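Local coordinates for protein sucrose 6(F)-phosphate phosphorylase (PDB 6S9V) that is a phosphorylase related to the alpha-amylases, built round an eight-stranded parallel beta/alpha barrel with a separate antiparallel sheet near the chain's end, at residues F146-L151 with V213-K218; F192-F197 with K239-S244; C224-V227 with I231-F234. All blocks are in the same frame, centred on the assembly; numbering follows the deposited sequence.

Contact 1 of 3, residues F146-L151 with V213-K218; sequences FLRRTL and VGYVIK. With SO4 (sulfate ion), chain D.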
loop_
_atom_site.group_PDB
_atom_site.type_symbol
_atom_site.label_atom_id
_atom_site.label_comp_id
_atom_site.label_asym_id
_atom_site.label_seq_id
_atom_site.Cartn_x
_atom_site.Cartn_y
_atom_site.Cartn_z
ATOM N N PHE A 146 17.415 -6.878 -9.777
ATOM C CA PHE A 146 15.966 -6.836 -9.959
ATOM C C PHE A 146 15.614 -5.463 -10.511
ATOM O O PHE A 146 15.419 -4.503 -9.765
ATOM C CB PHE A 146 15.264 -7.147 -8.638
ATOM C CG PHE A 146 13.758 -7.119 -8.712
ATOM C CD1 PHE A 146 13.073 -7.773 -9.724
ATOM C CD2 PHE A 146 13.026 -6.504 -7.710
ATOM C CE1 PHE A 146 11.686 -7.750 -9.772
ATOM C CE2 PHE A 146 11.638 -6.491 -7.743
ATOM C CZ PHE A 146 10.969 -7.116 -8.771
ATOM N N LEU A 147 15.502 -5.382 -11.832
ATOM C CA LEU A 147 15.325 -4.115 -12.517
ATOM C C LEU A 147 13.847 -3.764 -12.585
ATOM O O LEU A 147 13.000 -4.631 -12.804
ATOM C CB LEU A 147 15.906 -4.191 -13.928
ATOM C CG LEU A 147 17.414 -4.420 -14.019
ATOM C CD1 LEU A 147 17.860 -4.495 -15.470
ATOM C CD2 LEU A 147 18.166 -3.317 -13.281
ATOM N N ARG A 148 13.546 -2.484 -12.373
ATOM C CA ARG A 148 12.194 -1.958 -12.490
ATOM C C ARG A 148 12.066 -0.986 -13.652
ATOM O O ARG A 148 11.014 -0.355 -13.811
ATOM C CB ARG A 148 11.780 -1.275 -11.186
ATOM C CG ARG A 148 12.160 -2.048 -9.935
ATOM C CD ARG A 148 11.627 -3.477 -9.927
ATOM N NE ARG A 148 10.167 -3.524 -9.929
ATOM C CZ ARG A 148 9.424 -4.109 -10.867
ATOM N NH1 ARG A 148 9.986 -4.725 -11.902
ATOM N NH2 ARG A 148 8.102 -4.089 -10.760
ATOM N N ARG A 149 13.137 -0.809 -14.420
ATOM C CA ARG A 149 13.136 -0.088 -15.685
ATOM C C ARG A 149 14.335 -0.610 -16.466
ATOM O O ARG A 149 15.153 -1.368 -15.940
ATOM C CB ARG A 149 13.187 1.427 -15.479
ATOM C CG ARG A 149 14.524 1.950 -15.022
ATOM C CD ARG A 149 14.401 3.302 -14.318
ATOM N NE ARG A 149 14.193 4.421 -15.230
ATOM C CZ ARG A 149 15.160 5.058 -15.886
ATOM N NH1 ARG A 149 16.425 4.683 -15.761
ATOM N NH2 ARG A 149 14.857 6.081 -16.668
ATOM N N THR A 150 14.425 -0.212 -17.736
ATOM C CA THR A 150 15.406 -0.825 -18.627
ATOM C C THR A 150 16.817 -0.742 -18.056
ATOM O O THR A 150 17.574 -1.718 -18.092
ATOM C CB THR A 150 15.347 -0.164 -20.005
ATOM O OG1 THR A 150 14.006 -0.221 -20.501
ATOM C CG2 THR A 150 16.263 -0.882 -20.958
ATOM N N LEU A 151 17.200 0.430 -17.556
ATOM C CA LEU A 151 18.479 0.609 -16.889
ATOM C C LEU A 151 18.240 1.263 -15.537
ATOM O O LEU A 151 17.436 2.198 -15.439
ATOM C CB LEU A 151 19.431 1.478 -17.715
ATOM C CG LEU A 151 19.914 0.886 -19.041
ATOM C CD1 LEU A 151 20.705 1.934 -19.815
ATOM C CD2 LEU A 151 20.753 -0.359 -18.798
ATOM N N VAL A 213 10.783 0.436 0.266
ATOM C CA VAL A 213 11.896 0.310 1.203
ATOM C C VAL A 213 12.818 -0.837 0.803
ATOM O O VAL A 213 14.030 -0.788 1.058
ATOM C CB VAL A 213 11.362 0.142 2.641
ATOM C CG1 VAL A 213 10.644 -1.188 2.810
ATOM C CG2 VAL A 213 12.508 0.287 3.652
ATOM N N GLY A 214 12.289 -1.853 0.123
ATOM C CA GLY A 214 13.126 -2.975 -0.262
ATOM C C GLY A 214 14.269 -2.612 -1.185
ATOM O O GLY A 214 15.212 -3.399 -1.329
ATOM N N TYR A 215 14.223 -1.431 -1.805
ATOM C CA TYR A 215 15.211 -1.045 -2.803
ATOM C C TYR A 215 16.351 -0.194 -2.257
ATOM O O TYR A 215 17.265 0.138 -3.018
ATOM C CB TYR A 215 14.522 -0.287 -3.940
ATOM C CG TYR A 215 13.572 -1.154 -4.712
ATOM C CD1 TYR A 215 14.021 -1.929 -5.766
ATOM C CD2 TYR A 215 12.231 -1.231 -4.359
ATOM C CE1 TYR A 215 13.164 -2.732 -6.473
ATOM C CE2 TYR A 215 11.360 -2.047 -5.060
ATOM C CZ TYR A 215 11.837 -2.790 -6.121
ATOM O OH TYR A 215 10.993 -3.612 -6.832
ATOM N N VAL A 216 16.345 0.151 -0.966
ATOM C CA VAL A 216 17.263 1.188 -0.510
ATOM C C VAL A 216 18.720 0.731 -0.469
ATOM O O VAL A 216 19.619 1.575 -0.557
ATOM C CB VAL A 216 16.873 1.746 0.878
ATOM C CG1 VAL A 216 15.507 2.420 0.808
ATOM C CG2 VAL A 216 16.923 0.667 1.974
ATOM N N ILE A 217 18.997 -0.568 -0.363
ATOM C CA ILE A 217 20.373 -1.056 -0.316
ATOM C C ILE A 217 20.784 -1.534 -1.704
ATOM O O ILE A 217 20.192 -2.472 -2.256
ATOM C CB ILE A 217 20.554 -2.183 0.716
ATOM C CG1 ILE A 217 20.152 -1.715 2.119
ATOM C CG2 ILE A 217 22.006 -2.686 0.709
ATOM C CD1 ILE A 217 20.904 -0.484 2.623
ATOM N N LYS A 218 21.810 -0.899 -2.255
ATOM C CA LYS A 218 22.435 -1.335 -3.495
ATOM C C LYS A 218 23.754 -2.011 -3.149
ATOM O O LYS A 218 24.549 -1.468 -2.374
ATOM C CB LYS A 218 22.677 -0.167 -4.446
ATOM C CG LYS A 218 21.422 0.353 -5.152
ATOM C CD LYS A 218 20.468 1.019 -4.176
ATOM C CE LYS A 218 19.403 1.799 -4.911
ATOM N NZ LYS A 218 18.383 2.352 -3.995
HETATM S S SO4 D . 7.382 -2.725 -6.886
HETATM O O1 SO4 D . 8.300 -3.543 -6.083
HETATM O O2 SO4 D . 7.850 -2.622 -8.264
HETATM O O3 SO4 D . 6.066 -3.351 -6.856
HETATM O O4 SO4 D . 7.306 -1.377 -6.336
#

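Contact 2 of 3, residues F192-F197 with K239-S244; sequences FLLEVF and KGQAAS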
loop_
_atom_site.group_PDB
_atom_site.type_symbol
_atom_site.label_atom_id
_atom_site.label_comp_id
_atom_site.label_asym_id
_atom_site.label_seq_id
_atom_site.Cartn_x
_atom_site.Cartn_y
_atom_site.Cartn_z
ATOM N N PHE A 192 17.980 14.358 6.361
ATOM C CA PHE A 192 16.814 14.694 5.549
ATOM C C PHE A 192 15.590 13.897 5.975
ATOM O O PHE A 192 14.510 14.461 6.186
ATOM C CB PHE A 192 17.153 14.443 4.078
ATOM C CG PHE A 192 15.991 14.583 3.138
ATOM C CD1 PHE A 192 15.501 15.835 2.798
ATOM C CD2 PHE A 192 15.408 13.465 2.572
ATOM C CE1 PHE A 192 14.437 15.963 1.923
ATOM C CE2 PHE A 192 14.346 13.590 1.690
ATOM C CZ PHE A 192 13.866 14.842 1.367
ATOM N N LEU A 193 15.743 12.580 6.129
ATOM C CA LEU A 193 14.616 11.749 6.529
ATOM C C LEU A 193 14.144 12.109 7.933
ATOM O O LEU A 193 12.938 12.138 8.198
ATOM C CB LEU A 193 14.992 10.270 6.447
ATOM C CG LEU A 193 15.390 9.742 5.065
ATOM C CD1 LEU A 193 15.786 8.279 5.150
ATOM C CD2 LEU A 193 14.270 9.931 4.051
ATOM N N LEU A 194 15.084 12.383 8.849
ATOM C CA LEU A 194 14.712 12.809 10.196
ATOM C C LEU A 194 13.888 14.088 10.170
ATOM O O LEU A 194 12.949 14.248 10.959
ATOM C CB LEU A 194 15.960 13.025 11.050
ATOM C CG LEU A 194 16.749 11.815 11.524
ATOM C CD1 LEU A 194 17.752 12.252 12.586
ATOM C CD2 LEU A 194 15.823 10.761 12.075
ATOM N N GLU A 195 14.247 15.030 9.293
ATOM C CA GLU A 195 13.493 16.271 9.191
ATOM C C GLU A 195 12.072 16.017 8.704
ATOM O O GLU A 195 11.146 16.728 9.106
ATOM C CB GLU A 195 14.208 17.245 8.251
ATOM C CG GLU A 195 13.480 18.569 8.057
ATOM C CD GLU A 195 13.235 19.308 9.360
ATOM O OE1 GLU A 195 14.056 19.166 10.293
ATOM O OE2 GLU A 195 12.205 20.010 9.459
ATOM N N VAL A 196 11.873 15.002 7.860
ATOM C CA VAL A 196 10.522 14.681 7.414
ATOM C C VAL A 196 9.706 14.102 8.564
ATOM O O VAL A 196 8.550 14.485 8.767
ATOM C CB VAL A 196 10.557 13.726 6.208
ATOM C CG1 VAL A 196 9.129 13.412 5.748
ATOM C CG2 VAL A 196 11.362 14.337 5.074
ATOM N N PHE A 197 10.292 13.182 9.344
ATOM C CA PHE A 197 9.614 12.678 10.539
ATOM C C PHE A 197 9.185 13.826 11.450
ATOM O O PHE A 197 8.063 13.833 11.981
ATOM C CB PHE A 197 10.523 11.712 11.310
ATOM C CG PHE A 197 10.662 10.343 10.683
ATOM C CD1 PHE A 197 9.599 9.730 10.042
ATOM C CD2 PHE A 197 11.867 9.660 10.764
ATOM C CE1 PHE A 197 9.740 8.465 9.474
ATOM C CE2 PHE A 197 12.015 8.401 10.202
ATOM C CZ PHE A 197 10.951 7.801 9.564
ATOM N N LYS A 239 13.239 2.815 12.418
ATOM C CA LYS A 239 12.177 2.538 13.380
ATOM C C LYS A 239 12.399 3.312 14.677
ATOM O O LYS A 239 11.458 3.897 15.229
ATOM C CB LYS A 239 12.100 1.035 13.646
ATOM C CG LYS A 239 10.974 0.637 14.586
ATOM C CD LYS A 239 10.805 -0.869 14.659
ATOM C CE LYS A 239 9.550 -1.237 15.430
ATOM N NZ LYS A 239 9.673 -2.556 16.107
ATOM N N GLY A 240 13.643 3.334 15.171
ATOM C CA GLY A 240 13.932 4.017 16.422
ATOM C C GLY A 240 13.788 5.524 16.321
ATOM O O GLY A 240 13.330 6.180 17.262
ATOM N N GLN A 241 14.228 6.101 15.200
ATOM C CA GLN A 241 14.070 7.535 14.997
ATOM C C GLN A 241 12.602 7.915 14.859
ATOM O O GLN A 241 12.158 8.919 15.426
ATOM C CB GLN A 241 14.840 7.978 13.757
ATOM C CG GLN A 241 16.324 7.797 13.865
ATOM C CD GLN A 241 16.939 8.685 14.920
ATOM O OE1 GLN A 241 16.511 9.820 15.122
ATOM N NE2 GLN A 241 17.948 8.170 15.603
ATOM N N ALA A 242 11.837 7.140 14.089
ATOM C CA ALA A 242 10.411 7.425 13.955
ATOM C C ALA A 242 9.716 7.367 15.312
ATOM O O ALA A 242 8.883 8.225 15.628
ATOM C CB ALA A 242 9.769 6.442 12.974
ATOM N N ALA A 243 10.070 6.383 16.141
ATOM C CA ALA A 243 9.453 6.278 17.461
ATOM C C ALA A 243 9.741 7.510 18.310
ATOM O O ALA A 243 8.912 7.894 19.142
ATOM C CB ALA A 243 9.941 5.014 18.176
ATOM N N SER A 244 10.896 8.151 18.110
ATOM C CA SER A 244 11.221 9.358 18.863
ATOM C C SER A 244 10.215 10.475 18.610
ATOM O O SER A 244 10.040 11.353 19.461
ATOM C CB SER A 244 12.624 9.845 18.496
ATOM O OG SER A 244 13.610 8.946 18.966
#

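Contact 3 of 3, residues C224-V227 with I231-F234; sequences CFFV and IYEF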
loop_
_atom_site.group_PDB
_atom_site.type_symbol
_atom_site.label_atom_id
_atom_site.label_comp_id
_atom_site.label_asym_id
_atom_site.label_seq_id
_atom_site.Cartn_x
_atom_site.Cartn_y
_atom_site.Cartn_z
ATOM N N CYS A 224 20.052 -6.334 -5.442
ATOM C CA CYS A 224 19.739 -4.995 -4.955
ATOM C C CYS A 224 18.282 -4.883 -4.526
ATOM O O CYS A 224 17.690 -3.800 -4.583
ATOM C CB CYS A 224 20.074 -3.937 -6.003
ATOM S SG CYS A 224 21.836 -3.924 -6.398
ATOM N N PHE A 225 17.691 -5.997 -4.088
ATOM C CA PHE A 225 16.369 -5.973 -3.474
ATOM C C PHE A 225 16.419 -6.718 -2.148
ATOM O O PHE A 225 16.825 -7.886 -2.093
ATOM C CB PHE A 225 15.282 -6.585 -4.370
ATOM C CG PHE A 225 13.904 -6.476 -3.782
ATOM C CD1 PHE A 225 13.222 -5.267 -3.808
ATOM C CD2 PHE A 225 13.300 -7.568 -3.184
ATOM C CE1 PHE A 225 11.956 -5.157 -3.246
ATOM C CE2 PHE A 225 12.037 -7.459 -2.625
ATOM C CZ PHE A 225 11.370 -6.261 -2.657
ATOM N N PHE A 226 15.979 -6.039 -1.098
ATOM C CA PHE A 226 16.025 -6.526 0.274
ATOM C C PHE A 226 17.360 -7.204 0.579
ATOM O O PHE A 226 17.433 -8.374 0.957
ATOM C CB PHE A 226 14.855 -7.463 0.555
ATOM C CG PHE A 226 14.452 -7.479 1.992
ATOM C CD1 PHE A 226 13.590 -6.519 2.483
ATOM C CD2 PHE A 226 14.968 -8.425 2.858
ATOM C CE1 PHE A 226 13.234 -6.508 3.814
ATOM C CE2 PHE A 226 14.613 -8.421 4.185
ATOM C CZ PHE A 226 13.740 -7.455 4.661
ATOM N N VAL A 227 18.430 -6.430 0.414
ATOM C CA VAL A 227 19.785 -6.936 0.617
ATOM C C VAL A 227 20.028 -7.036 2.119
ATOM O O VAL A 227 20.059 -6.021 2.821
ATOM C CB VAL A 227 20.834 -6.037 -0.050
ATOM C CG1 VAL A 227 22.242 -6.608 0.183
ATOM C CG2 VAL A 227 20.561 -5.883 -1.538
ATOM N N ILE A 231 19.906 -4.171 4.925
ATOM C CA ILE A 231 18.576 -3.570 4.954
ATOM C C ILE A 231 18.073 -3.452 6.392
ATOM O O ILE A 231 17.393 -2.486 6.746
ATOM C CB ILE A 231 17.605 -4.370 4.069
ATOM C CG1 ILE A 231 16.248 -3.670 3.993
ATOM C CG2 ILE A 231 17.427 -5.784 4.586
ATOM C CD1 ILE A 231 16.185 -2.604 2.966
ATOM N N TYR A 232 18.411 -4.422 7.248
ATOM C CA TYR A 232 17.904 -4.393 8.618
ATOM C C TYR A 232 18.579 -3.313 9.455
ATOM O O TYR A 232 17.977 -2.794 10.405
ATOM C CB TYR A 232 18.063 -5.776 9.256
ATOM C CG TYR A 232 16.870 -6.656 8.977
ATOM C CD1 TYR A 232 15.685 -6.467 9.667
ATOM C CD2 TYR A 232 16.912 -7.652 8.010
ATOM C CE1 TYR A 232 14.582 -7.241 9.417
ATOM C CE2 TYR A 232 15.801 -8.441 7.753
ATOM C CZ TYR A 232 14.639 -8.227 8.467
ATOM O OH TYR A 232 13.513 -8.991 8.248
ATOM N N GLU A 233 19.815 -2.946 9.115
ATOM C CA GLU A 233 20.470 -1.838 9.799
ATOM C C GLU A 233 19.744 -0.522 9.530
ATOM O O GLU A 233 19.595 0.313 10.433
ATOM C CB GLU A 233 21.927 -1.757 9.350
ATOM C CG GLU A 233 22.711 -3.041 9.579
ATOM C CD GLU A 233 24.126 -2.959 9.048
ATOM O OE1 GLU A 233 24.810 -1.955 9.332
ATOM O OE2 GLU A 233 24.552 -3.898 8.339
ATOM N N PHE A 234 19.286 -0.320 8.291
ATOM C CA PHE A 234 18.487 0.857 7.976
ATOM C C PHE A 234 17.119 0.792 8.645
ATOM O O PHE A 234 16.648 1.781 9.216
ATOM C CB PHE A 234 18.318 0.995 6.464
ATOM C CG PHE A 234 17.401 2.115 6.063
ATOM C CD1 PHE A 234 17.848 3.430 6.083
ATOM C CD2 PHE A 234 16.093 1.862 5.691
ATOM C CE1 PHE A 234 17.009 4.466 5.734
ATOM C CE2 PHE A 234 15.252 2.897 5.333
ATOM C CZ PHE A 234 15.715 4.204 5.352
#

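Contact 1 of 3, residues F146-L151 with V213-K218
Y215 brings its hydroxyl end up against F146 and R148. The phenol oxygen Y215 OH lies 3.1 Å from F146 CE2 and 3.2 Å from R148 CD, so the hydroxyl has carbon atoms beside it as well as its sulfate partner. F146 CD2 comes to 4.0 Å from Y215 CE1, the two side chains slanting past each other. R148 and Y215 cross at about a right angle, yet the guanidinium and phenol ring planes are nearly parallel. R148 bends at chi2 and chi3 (-55° and -63°), folding its aliphatic part back until CD stands above the F146 ring near its rim; F146 CZ in turn lies against one guanidinium face.

These bends turn R148 NE and NH2 toward the sulfate ion, which also bonds H358. Both donate to one oxygen, SO4 O2, NE at 3.0 Å and NH2 at 2.9 Å, while Y215 OH donates to SO4 O1 at 2.8 Å, an oxygen at the Y215 ring edge, in plane. R148 NH1 gives a nearly straight bond to L147 O (162°) in the guanidinium plane, which fixes the rotation of the group. Arginine suits this place by its charge and paired N-H groups, tyrosine by a ring that packs and a hydroxyl that donates; the sulfate, probably from the crystallisation liquor, is consistent with a pocket that can hold an anion.

Segment 213-218 lies between barrel strand 207-210 and helix 230-244. The other, 146-151, lies between helix 139-142 and strand 153-157, in the excursion from barrel strand 92-97 to helix 187-202 that probably corresponds to domain B of the alpha-amylases.

Contact 2 of 3, residues F192-F197 with K239-S244
Between 192-197 and 239-244 the backbones come nearest at F197 and A242, whose CA atoms are 6.3 Å apart, while L194 and Q241 form the neighbouring pair at 7.2 Å. Small A242 is what permits the nearer of these approaches, because its short side chain lets the aromatic ring lie close to the helix backbone as well as to the methyl.

That methyl sits over one face of F197, somewhat toward the rim. A242 CB is 4.0 Å from the ring centroid and 16° off the ring normal, a CH-pi contact in which the flat phenylalanine lies like a plate against the alanine. Its nearest ring atom is F197 CZ, at 3.9 Å from A242 CB. Both residues are buried and pack against the wall of the barrel: F197 touches L97 and L249, and A242 also touches L249.

L194 and Q241 cross obliquely on a less buried part of the interface. One branch of the leucine does most of the work: L194 CD2 lies 3.4 Å from Q241 CB and 3.3 Å from Q241 OE1. Q241 is bent at chi2 (-66°), which curls its amide round so that the methylene groups and the carbonyl oxygen all border this methyl. The second leucine methyl, CD1, reaches only OE1, at 3.7 Å. Glutamine fits such a partly exposed place, having a flexible aliphatic stem to pack and a polar end. L194 also touches W237, farther back along helix 230-244.

Packing of two successive outer helices is characteristic of the beta/alpha barrel. Helix 187-202 here comes after strand 92-97, with a long excursion between, and helix 230-244 follows strand 207-210, with their inner side chains resting on the parallel strands.

Contact 3 of 3, residues C224-V227 with I231-F234
F226 and V227 meet I231 and Y232 where the chain turns from a loop into helix 230-244. C224 and F225 lead into this turn; F225 points its side chain away from the helix at CB, and its ring makes an edge-to-face pair with Y215. At F226 the backbone takes a left-handed conformation, and its ring reaches to the start of the helix.

One face of that ring is covered by a branch of isoleucine: I231 CG2 stands 3.9 Å from the F226 centroid, 13° off the normal, a CH-pi contact almost over the centre. The rim serves a second partner. F226 and Y232 form an offset edge-to-face pair, with planes at 89° and centroids 5.6 Å apart, in which the edge of F226 is directed to the face of Y232; F226 CE2 comes within 3.8 Å of Y232 CE2. Y232 OH lies at the F226 edge, in the ring plane.

This is the loop after the fourth strand of the beta/alpha barrel, and the aromatic pair also packs against the next outer helix, 257-265, through V259 and L263 on F226 and K262 and L263 on Y232.

V227 follows with a backbone contribution. Its carbonyl oxygen accepts from I231 N at 2.8 Å, an i to i+4 bond of the helical kind that ties the loop to the first turn. I231 CG1 lies anti to the backbone N (chi1 -175°), which sets CG2 in the crowded position between N and the carbonyl carbon; there CG2 approaches V227 O to 3.2 Å. The V227 side chain, branched and apolar, packs against I217 and T222.

Contacts 1 and 3 are closely joined, with centres about 11 Å apart, since 213-218 and 224-227 are parts of one loop after the fourth barrel strand: G214 O and F226 N, 2.8 Å apart, probably share a hydrogen bond, and V216 CG2 packs on I231 CD1 at 3.5 Å. Contact 3 is nested within the chain closed by contact 2, and both use helix 230-244; L193 CD1 touches F234 CE1 at 4.0 Å. Contacts 1 and 2 do not touch, their centres lying about 23 Å apart. The sulfate belongs to contact 1, and a BTB molecule lies about 6 Å from the Y215 side chain, not in touch with it.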